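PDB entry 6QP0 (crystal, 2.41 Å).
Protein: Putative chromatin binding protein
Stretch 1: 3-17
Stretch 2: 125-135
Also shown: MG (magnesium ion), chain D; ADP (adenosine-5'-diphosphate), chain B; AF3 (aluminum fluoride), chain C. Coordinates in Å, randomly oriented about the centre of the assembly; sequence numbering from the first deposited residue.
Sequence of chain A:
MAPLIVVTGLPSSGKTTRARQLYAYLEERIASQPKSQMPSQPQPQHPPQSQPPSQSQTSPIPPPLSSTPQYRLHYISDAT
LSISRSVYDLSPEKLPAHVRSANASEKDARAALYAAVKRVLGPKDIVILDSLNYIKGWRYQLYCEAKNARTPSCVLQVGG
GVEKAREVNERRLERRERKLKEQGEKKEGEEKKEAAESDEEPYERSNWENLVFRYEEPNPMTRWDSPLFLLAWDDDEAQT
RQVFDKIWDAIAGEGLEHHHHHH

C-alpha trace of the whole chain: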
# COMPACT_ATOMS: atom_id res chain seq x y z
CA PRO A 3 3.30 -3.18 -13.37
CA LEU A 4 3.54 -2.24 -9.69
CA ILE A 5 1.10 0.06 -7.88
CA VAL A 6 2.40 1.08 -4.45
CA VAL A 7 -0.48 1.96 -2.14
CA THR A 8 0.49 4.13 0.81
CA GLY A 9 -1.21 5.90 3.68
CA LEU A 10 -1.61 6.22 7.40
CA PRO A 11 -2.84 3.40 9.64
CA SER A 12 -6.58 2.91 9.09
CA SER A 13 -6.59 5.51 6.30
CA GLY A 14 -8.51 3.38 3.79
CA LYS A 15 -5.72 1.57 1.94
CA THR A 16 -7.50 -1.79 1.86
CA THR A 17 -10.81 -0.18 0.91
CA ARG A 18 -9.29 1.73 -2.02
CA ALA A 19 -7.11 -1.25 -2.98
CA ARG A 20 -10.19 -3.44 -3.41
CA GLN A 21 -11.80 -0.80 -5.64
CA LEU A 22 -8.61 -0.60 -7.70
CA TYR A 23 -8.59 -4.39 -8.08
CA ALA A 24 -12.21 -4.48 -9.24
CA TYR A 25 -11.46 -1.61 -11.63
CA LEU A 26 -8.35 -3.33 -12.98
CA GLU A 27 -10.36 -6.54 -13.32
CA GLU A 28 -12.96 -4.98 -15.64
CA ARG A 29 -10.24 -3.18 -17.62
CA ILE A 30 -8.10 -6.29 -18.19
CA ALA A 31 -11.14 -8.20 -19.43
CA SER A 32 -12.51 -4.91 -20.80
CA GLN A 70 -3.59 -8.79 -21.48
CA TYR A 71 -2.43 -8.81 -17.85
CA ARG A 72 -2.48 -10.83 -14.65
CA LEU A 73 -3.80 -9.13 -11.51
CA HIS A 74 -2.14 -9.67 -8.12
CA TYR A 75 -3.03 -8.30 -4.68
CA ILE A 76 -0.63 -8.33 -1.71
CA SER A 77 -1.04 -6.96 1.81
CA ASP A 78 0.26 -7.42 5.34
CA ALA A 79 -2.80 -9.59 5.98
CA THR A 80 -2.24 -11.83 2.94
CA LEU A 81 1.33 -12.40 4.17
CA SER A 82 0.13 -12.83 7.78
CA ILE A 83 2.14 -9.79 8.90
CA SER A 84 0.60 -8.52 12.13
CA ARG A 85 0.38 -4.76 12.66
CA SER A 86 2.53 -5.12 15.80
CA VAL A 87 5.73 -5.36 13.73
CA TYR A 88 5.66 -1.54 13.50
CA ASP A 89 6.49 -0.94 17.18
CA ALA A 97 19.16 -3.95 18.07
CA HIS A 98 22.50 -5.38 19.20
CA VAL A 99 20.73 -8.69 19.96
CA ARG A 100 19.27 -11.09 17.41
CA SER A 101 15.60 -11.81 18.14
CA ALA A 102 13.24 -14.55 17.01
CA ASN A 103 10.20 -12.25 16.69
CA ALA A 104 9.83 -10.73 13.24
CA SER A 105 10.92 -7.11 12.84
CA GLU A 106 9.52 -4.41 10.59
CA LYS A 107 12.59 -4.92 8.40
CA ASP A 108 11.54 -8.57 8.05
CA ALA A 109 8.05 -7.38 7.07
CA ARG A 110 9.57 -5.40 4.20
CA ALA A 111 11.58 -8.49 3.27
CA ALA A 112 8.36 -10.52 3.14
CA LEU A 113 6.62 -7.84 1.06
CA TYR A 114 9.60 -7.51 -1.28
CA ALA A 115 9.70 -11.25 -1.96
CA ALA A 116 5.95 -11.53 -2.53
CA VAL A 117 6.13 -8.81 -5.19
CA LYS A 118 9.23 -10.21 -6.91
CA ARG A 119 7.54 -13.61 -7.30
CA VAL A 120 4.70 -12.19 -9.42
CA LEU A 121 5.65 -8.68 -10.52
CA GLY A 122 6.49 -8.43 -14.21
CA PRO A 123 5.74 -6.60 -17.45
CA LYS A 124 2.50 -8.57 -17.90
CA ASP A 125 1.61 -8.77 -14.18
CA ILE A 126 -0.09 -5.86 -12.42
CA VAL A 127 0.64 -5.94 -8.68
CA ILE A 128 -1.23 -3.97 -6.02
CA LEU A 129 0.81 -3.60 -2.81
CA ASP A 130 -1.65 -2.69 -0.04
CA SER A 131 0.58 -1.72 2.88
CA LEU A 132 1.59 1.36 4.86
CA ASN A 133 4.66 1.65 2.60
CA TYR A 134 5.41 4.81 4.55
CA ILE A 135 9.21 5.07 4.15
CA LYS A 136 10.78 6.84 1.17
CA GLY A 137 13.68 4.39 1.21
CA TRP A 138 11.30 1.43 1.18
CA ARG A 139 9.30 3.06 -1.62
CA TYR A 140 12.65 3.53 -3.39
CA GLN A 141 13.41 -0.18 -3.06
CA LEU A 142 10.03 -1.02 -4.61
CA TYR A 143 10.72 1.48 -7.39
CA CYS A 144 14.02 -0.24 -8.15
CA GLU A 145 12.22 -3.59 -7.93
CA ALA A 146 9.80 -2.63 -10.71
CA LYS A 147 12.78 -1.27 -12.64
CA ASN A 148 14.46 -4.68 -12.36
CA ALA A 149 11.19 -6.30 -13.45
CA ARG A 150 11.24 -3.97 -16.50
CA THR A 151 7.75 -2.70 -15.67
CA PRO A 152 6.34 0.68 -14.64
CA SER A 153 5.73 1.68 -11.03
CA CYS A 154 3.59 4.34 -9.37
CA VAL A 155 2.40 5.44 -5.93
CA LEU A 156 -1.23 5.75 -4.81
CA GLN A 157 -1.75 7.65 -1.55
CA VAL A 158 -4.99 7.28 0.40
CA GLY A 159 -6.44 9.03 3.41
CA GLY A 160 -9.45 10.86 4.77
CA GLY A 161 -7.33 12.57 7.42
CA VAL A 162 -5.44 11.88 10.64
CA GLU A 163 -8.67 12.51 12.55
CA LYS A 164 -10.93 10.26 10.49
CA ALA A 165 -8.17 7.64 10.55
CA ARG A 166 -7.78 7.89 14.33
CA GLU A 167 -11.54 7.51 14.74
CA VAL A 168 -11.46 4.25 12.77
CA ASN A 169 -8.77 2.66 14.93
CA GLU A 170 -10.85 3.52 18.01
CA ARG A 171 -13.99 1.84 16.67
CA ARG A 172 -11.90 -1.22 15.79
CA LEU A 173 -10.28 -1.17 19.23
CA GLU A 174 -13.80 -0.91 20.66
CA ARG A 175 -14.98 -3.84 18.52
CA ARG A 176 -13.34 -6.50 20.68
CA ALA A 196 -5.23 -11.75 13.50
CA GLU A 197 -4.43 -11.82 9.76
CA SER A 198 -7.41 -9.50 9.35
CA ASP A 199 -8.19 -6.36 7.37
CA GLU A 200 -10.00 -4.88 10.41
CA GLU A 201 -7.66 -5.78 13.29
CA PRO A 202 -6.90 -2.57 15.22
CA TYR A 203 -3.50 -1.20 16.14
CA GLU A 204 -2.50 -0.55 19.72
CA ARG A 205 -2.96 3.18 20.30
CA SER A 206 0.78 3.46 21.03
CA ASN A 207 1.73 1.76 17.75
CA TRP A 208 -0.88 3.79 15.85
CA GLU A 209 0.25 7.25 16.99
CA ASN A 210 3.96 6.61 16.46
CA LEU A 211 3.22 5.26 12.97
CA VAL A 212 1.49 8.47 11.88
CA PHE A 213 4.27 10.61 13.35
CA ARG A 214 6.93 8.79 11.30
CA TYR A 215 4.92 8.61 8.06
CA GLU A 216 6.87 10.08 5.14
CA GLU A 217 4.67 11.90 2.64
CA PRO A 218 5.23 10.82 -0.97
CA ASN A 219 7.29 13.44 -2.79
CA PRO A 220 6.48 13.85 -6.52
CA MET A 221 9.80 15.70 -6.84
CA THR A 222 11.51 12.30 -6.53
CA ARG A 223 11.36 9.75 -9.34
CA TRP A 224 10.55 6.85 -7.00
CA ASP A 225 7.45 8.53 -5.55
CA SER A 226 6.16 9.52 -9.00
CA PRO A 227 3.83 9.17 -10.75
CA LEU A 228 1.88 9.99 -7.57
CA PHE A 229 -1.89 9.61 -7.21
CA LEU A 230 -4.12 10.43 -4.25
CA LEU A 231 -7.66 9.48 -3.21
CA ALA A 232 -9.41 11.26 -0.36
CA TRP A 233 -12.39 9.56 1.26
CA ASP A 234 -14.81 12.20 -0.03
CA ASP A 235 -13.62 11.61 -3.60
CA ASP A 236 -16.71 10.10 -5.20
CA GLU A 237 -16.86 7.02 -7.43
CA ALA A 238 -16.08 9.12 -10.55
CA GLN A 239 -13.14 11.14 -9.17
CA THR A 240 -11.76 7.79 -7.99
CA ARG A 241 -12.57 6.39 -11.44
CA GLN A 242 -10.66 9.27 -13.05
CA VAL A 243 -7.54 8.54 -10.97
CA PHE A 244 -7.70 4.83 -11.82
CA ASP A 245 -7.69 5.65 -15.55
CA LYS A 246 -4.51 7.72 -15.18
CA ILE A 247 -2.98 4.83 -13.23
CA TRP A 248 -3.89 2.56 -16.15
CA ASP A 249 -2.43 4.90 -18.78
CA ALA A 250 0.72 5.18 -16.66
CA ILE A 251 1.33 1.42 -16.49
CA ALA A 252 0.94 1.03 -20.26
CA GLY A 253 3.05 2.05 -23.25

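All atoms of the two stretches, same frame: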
# COMPACT_ATOMS: atom_id res chain seq x y z
N PRO A 3 3.28 -4.48 -14.04
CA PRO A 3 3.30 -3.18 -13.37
C PRO A 3 3.09 -3.26 -11.86
O PRO A 3 2.42 -4.18 -11.38
CB PRO A 3 2.13 -2.43 -14.03
CG PRO A 3 2.07 -3.00 -15.41
CD PRO A 3 2.49 -4.45 -15.29
N LEU A 4 3.66 -2.31 -11.14
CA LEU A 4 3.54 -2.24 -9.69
C LEU A 4 2.82 -0.96 -9.31
O LEU A 4 3.12 0.12 -9.83
CB LEU A 4 4.92 -2.29 -9.02
CG LEU A 4 4.92 -2.23 -7.49
CD1 LEU A 4 4.23 -3.45 -6.90
CD2 LEU A 4 6.34 -2.10 -6.96
N ILE A 5 1.86 -1.08 -8.39
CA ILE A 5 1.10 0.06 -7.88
C ILE A 5 1.30 0.06 -6.37
O ILE A 5 0.73 -0.79 -5.66
CB ILE A 5 -0.38 -0.02 -8.25
CG1 ILE A 5 -0.55 0.03 -9.77
CG2 ILE A 5 -1.15 1.11 -7.58
CD1 ILE A 5 -1.92 -0.39 -10.25
N VAL A 6 2.09 1.00 -5.87
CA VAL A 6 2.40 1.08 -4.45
C VAL A 6 1.32 1.92 -3.78
O VAL A 6 1.24 3.13 -3.97
CB VAL A 6 3.79 1.69 -4.21
CG1 VAL A 6 4.15 1.61 -2.73
CG2 VAL A 6 4.83 0.98 -5.06
N VAL A 7 0.47 1.26 -3.00
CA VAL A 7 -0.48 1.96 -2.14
C VAL A 7 0.26 2.42 -0.89
O VAL A 7 1.20 1.78 -0.42
CB VAL A 7 -1.67 1.05 -1.79
CG1 VAL A 7 -2.59 1.74 -0.79
CG2 VAL A 7 -2.44 0.67 -3.05
N THR A 8 -0.16 3.57 -0.36
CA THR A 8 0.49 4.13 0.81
C THR A 8 -0.50 5.02 1.55
O THR A 8 -1.39 5.61 0.94
CB THR A 8 1.74 4.92 0.44
OG1 THR A 8 2.33 5.48 1.62
CG2 THR A 8 1.40 6.04 -0.54
N GLY A 9 -0.32 5.10 2.86
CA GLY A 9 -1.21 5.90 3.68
C GLY A 9 -0.96 5.64 5.14
O GLY A 9 -0.12 4.81 5.52
N LEU A 10 -1.70 6.36 5.96
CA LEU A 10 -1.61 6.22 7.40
C LEU A 10 -2.30 4.94 7.85
O LEU A 10 -3.05 4.32 7.09
CB LEU A 10 -2.23 7.44 8.08
CG LEU A 10 -1.49 8.76 7.91
CD1 LEU A 10 -2.26 9.88 8.60
CD2 LEU A 10 -0.08 8.67 8.46
N PRO A 11 -2.06 4.52 9.09
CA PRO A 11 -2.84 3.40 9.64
C PRO A 11 -4.33 3.72 9.63
O PRO A 11 -4.75 4.79 10.06
CB PRO A 11 -2.30 3.26 11.06
CG PRO A 11 -0.94 3.89 11.02
CD PRO A 11 -1.04 5.00 10.03
N SER A 12 -5.12 2.77 9.13
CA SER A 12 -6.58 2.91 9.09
C SER A 12 -7.00 4.14 8.28
O SER A 12 -7.94 4.85 8.64
CB SER A 12 -7.16 2.97 10.51
OG SER A 12 -6.16 2.75 11.49
N SER A 13 -6.30 4.38 7.18
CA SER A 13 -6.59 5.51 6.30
C SER A 13 -7.40 5.12 5.08
O SER A 13 -7.73 5.99 4.27
CB SER A 13 -5.28 6.17 5.86
OG SER A 13 -4.46 5.27 5.14
N GLY A 14 -7.73 3.84 4.92
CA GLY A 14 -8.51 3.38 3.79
C GLY A 14 -7.73 2.71 2.69
O GLY A 14 -8.25 2.60 1.57
N LYS A 15 -6.51 2.25 2.96
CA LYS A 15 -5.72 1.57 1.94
C LYS A 15 -6.45 0.35 1.40
O LYS A 15 -6.66 0.22 0.19
CB LYS A 15 -4.36 1.17 2.52
CG LYS A 15 -3.45 2.34 2.86
CD LYS A 15 -2.15 1.87 3.50
CE LYS A 15 -2.18 2.01 5.01
NZ LYS A 15 -3.33 1.29 5.63
N THR A 16 -6.85 -0.56 2.29
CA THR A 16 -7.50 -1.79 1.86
C THR A 16 -8.78 -1.49 1.09
O THR A 16 -9.08 -2.13 0.08
CB THR A 16 -7.79 -2.69 3.06
OG1 THR A 16 -6.60 -2.87 3.84
CG2 THR A 16 -8.29 -4.05 2.60
N THR A 17 -9.55 -0.51 1.57
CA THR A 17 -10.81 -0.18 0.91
C THR A 17 -10.57 0.32 -0.51
O THR A 17 -11.22 -0.13 -1.46
CB THR A 17 -11.56 0.87 1.73
OG1 THR A 17 -11.48 0.53 3.12
CG2 THR A 17 -13.02 0.94 1.32
N ASP A 125 2.25 -8.49 -15.47
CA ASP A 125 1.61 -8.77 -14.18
C ASP A 125 1.45 -7.47 -13.41
O ASP A 125 2.45 -6.85 -13.01
CB ASP A 125 2.43 -9.78 -13.38
CG ASP A 125 2.47 -11.14 -14.03
OD1 ASP A 125 3.19 -11.31 -15.03
OD2 ASP A 125 1.76 -12.05 -13.54
N ILE A 126 0.21 -7.06 -13.19
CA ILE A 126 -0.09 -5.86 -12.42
C ILE A 126 -0.22 -6.26 -10.96
O ILE A 126 -0.99 -7.17 -10.61
CB ILE A 126 -1.38 -5.19 -12.92
CG1 ILE A 126 -1.24 -4.82 -14.40
CG2 ILE A 126 -1.69 -3.95 -12.09
CD1 ILE A 126 -2.52 -4.38 -15.06
N VAL A 127 0.54 -5.59 -10.10
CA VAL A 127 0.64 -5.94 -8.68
C VAL A 127 0.20 -4.74 -7.85
O VAL A 127 0.72 -3.63 -8.02
CB VAL A 127 2.07 -6.36 -8.30
CG1 VAL A 127 2.19 -6.59 -6.80
CG2 VAL A 127 2.47 -7.62 -9.06
N ILE A 128 -0.76 -4.97 -6.96
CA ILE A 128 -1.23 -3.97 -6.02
C ILE A 128 -0.65 -4.30 -4.65
O ILE A 128 -0.97 -5.35 -4.07
CB ILE A 128 -2.77 -3.92 -5.95
CG1 ILE A 128 -3.36 -3.61 -7.32
CG2 ILE A 128 -3.21 -2.90 -4.91
CD1 ILE A 128 -4.86 -3.84 -7.40
N LEU A 129 0.19 -3.41 -4.12
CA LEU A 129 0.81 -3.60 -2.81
C LEU A 129 0.06 -2.74 -1.80
O LEU A 129 0.29 -1.53 -1.71
CB LEU A 129 2.30 -3.26 -2.86
CG LEU A 129 3.11 -3.61 -1.62
CD1 LEU A 129 3.11 -5.11 -1.38
CD2 LEU A 129 4.54 -3.10 -1.73
N ASP A 130 -0.84 -3.37 -1.05
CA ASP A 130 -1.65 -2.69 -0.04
C ASP A 130 -0.91 -2.80 1.29
O ASP A 130 -1.05 -3.78 2.03
CB ASP A 130 -3.04 -3.30 0.02
CG ASP A 130 -3.84 -2.84 1.24
OD1 ASP A 130 -3.40 -1.91 1.94
OD2 ASP A 130 -4.92 -3.42 1.48
N SER A 131 -0.12 -1.78 1.61
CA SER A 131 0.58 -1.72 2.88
C SER A 131 0.90 -0.26 3.18
O SER A 131 0.86 0.60 2.30
CB SER A 131 1.85 -2.57 2.87
OG SER A 131 2.51 -2.50 4.12
N LEU A 132 1.23 0.00 4.45
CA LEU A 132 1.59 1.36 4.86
C LEU A 132 2.60 1.97 3.90
O LEU A 132 2.44 3.11 3.45
CB LEU A 132 2.13 1.34 6.29
CG LEU A 132 1.12 0.97 7.38
CD1 LEU A 132 1.83 0.61 8.67
CD2 LEU A 132 0.13 2.10 7.62
N ASN A 133 3.65 1.21 3.56
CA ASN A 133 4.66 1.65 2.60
C ASN A 133 5.04 3.11 2.83
O ASN A 133 5.07 3.93 1.91
CB ASN A 133 4.18 1.42 1.17
CG ASN A 133 3.94 -0.05 0.86
OD1 ASN A 133 4.63 -0.92 1.37
ND2 ASN A 133 2.95 -0.32 0.01
N TYR A 134 5.34 3.43 4.09
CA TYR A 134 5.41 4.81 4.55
C TYR A 134 6.82 5.38 4.55
O TYR A 134 7.00 6.53 4.97
CB TYR A 134 4.82 4.91 5.96
CG TYR A 134 5.67 4.26 7.03
CD1 TYR A 134 5.52 2.91 7.33
CD2 TYR A 134 6.62 4.99 7.73
CE1 TYR A 134 6.30 2.31 8.31
CE2 TYR A 134 7.39 4.40 8.70
CZ TYR A 134 7.23 3.06 8.99
OH TYR A 134 8.01 2.48 9.96
N ILE A 135 7.82 4.62 4.12
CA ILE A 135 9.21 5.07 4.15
C ILE A 135 9.66 5.33 2.72
O ILE A 135 9.46 4.49 1.83
CB ILE A 135 10.12 4.05 4.84
CG1 ILE A 135 9.57 3.68 6.21
CG2 ILE A 135 11.54 4.61 4.97
CD1 ILE A 135 10.30 2.54 6.89
MG MG D . -4.73 -2.38 4.44
PB ADP B . -6.61 0.30 6.27
O1B ADP B . -6.66 -1.16 5.87
O2B ADP B . -5.94 0.45 7.60
O3B ADP B . -5.83 1.09 5.24
PA ADP B . -9.49 0.25 5.69
O1A ADP B . -9.69 -1.14 6.23
O2A ADP B . -9.33 0.22 4.19
O3A ADP B . -8.14 0.91 6.39
O5' ADP B . -10.79 1.19 6.11
C5' ADP B . -10.90 1.60 7.46
C4' ADP B . -12.22 1.90 7.79
O4' ADP B . -12.60 3.25 7.25
C3' ADP B . -13.23 0.86 7.09
O3' ADP B . -14.39 0.58 8.00
C2' ADP B . -13.62 1.42 6.06
O2' ADP B . -15.04 1.07 5.81
C1' ADP B . -13.47 3.06 6.30
N9 ADP B . -13.01 3.66 5.10
C8 ADP B . -11.88 3.55 4.41
N7 ADP B . -11.98 4.35 3.35
C5 ADP B . -13.19 4.95 3.40
C6 ADP B . -13.79 5.87 2.56
N6 ADP B . -13.75 6.69 1.36
N1 ADP B . -15.01 6.32 2.84
C2 ADP B . -15.66 5.88 3.94
N3 ADP B . -15.07 4.99 4.77
C4 ADP B . -13.83 4.53 4.49
AL AF3 C . -4.90 -1.45 7.97
F1 AF3 C . -4.77 -2.27 6.47
F2 AF3 C . -6.22 -1.80 9.00
F3 AF3 C . -4.03 -0.01 8.22
O HOH W 1 -5.11 -4.48 5.33

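Two parallel strands, whose bridged residues lie 123 positions apart in sequence, form the spine of this contact, their axes only 9° from parallel and 4.8 Å apart at closest approach. Stretch 1 then bends into a phosphate-binding loop and the start of a helix, while stretch 2 leaves the sheet as an irregular loop. The first rule is a backbone ladder: Val127 N donates to Pro3 O (2.7 Å), Ile5 N to Val127 O (2.8 Å), Leu129 N to Ile5 O (3.1 Å) and Val7 N to Leu129 O (3.1 Å). Pro3 suits the entry because it needs to give only its carbonyl here; Pro3 N, 2.7 Å from Asp125 O, has no hydrogen to share.

With the register fixed, side chains divide between the two faces of the sheet. Leu4, Val6, Val127 and Leu129 lie on one face, Ile5 and Ile128 on the other. Leu4 is t at chi1 and p at chi2, and its tip comes nearer the neighbouring strand than its root does, so that Leu4 CD1 settles 3.7 Å from Val127 CG1 and 4.5 Å from Leu129 CB. On the other face the packing is diagonal: Ile5 CD1 reaches back to Ile126 CG2 (4.0 Å), and Val7 CG2 meets Ile128 CG2 (4.1 Å). Beta-branched residues serve well in these places, filling the space beside the backbone with compact, stiff side chains. Pro3 closes the end of the row, Pro3 CD lying 3.9 Å from Ile126 CG1.

Beyond the ladder, polar side chains take over the pairing. Asn133 points toward stretch 1, and Asn133 ND2 donates to Val7 O (2.8 Å) while lying 3.6 Å from Val6 CG1; an amide thus continues the work of a strand NH. Thr8 OG1 sits 3.0 Å from Leu132 O and 3.2 Å from Asn133 O, a small hydroxyl tucked against the turning backbone. Gly9 N adds a weak bond to Leu132 O (3.5 Å). A CB on Gly9 would face away from stretch 2 and strike Ser13 OG.

The clearest bump is Leu132. Its CA-to-CB bond points away, yet its end swings back and Leu132 CD2 enters a hollow lined by Gly9 O (3.4 Å from CD2), Pro11 CD (3.9 Å from CD2) and Lys15 CE (3.5 Å from CD2). Leucine has the reach for this, and the aliphatic part of the lysine supplies a greasy wall while Lys15 NZ goes on to bind ADP O3B at 2.5 Å.

Asp130 works at the junction between sheet and nucleotide. Its end comes nearer stretch 1, placing Asp130 OD2 2.9 Å from Thr16 OG1 and Asp130 OD1 3.3 Å from Lys15 CB. The same Thr16 OG1 binds the magnesium ion MG at 2.0 Å, so the acid lies beside a residue that binds the metal. In all, 845 Å² is buried, summed over both sides.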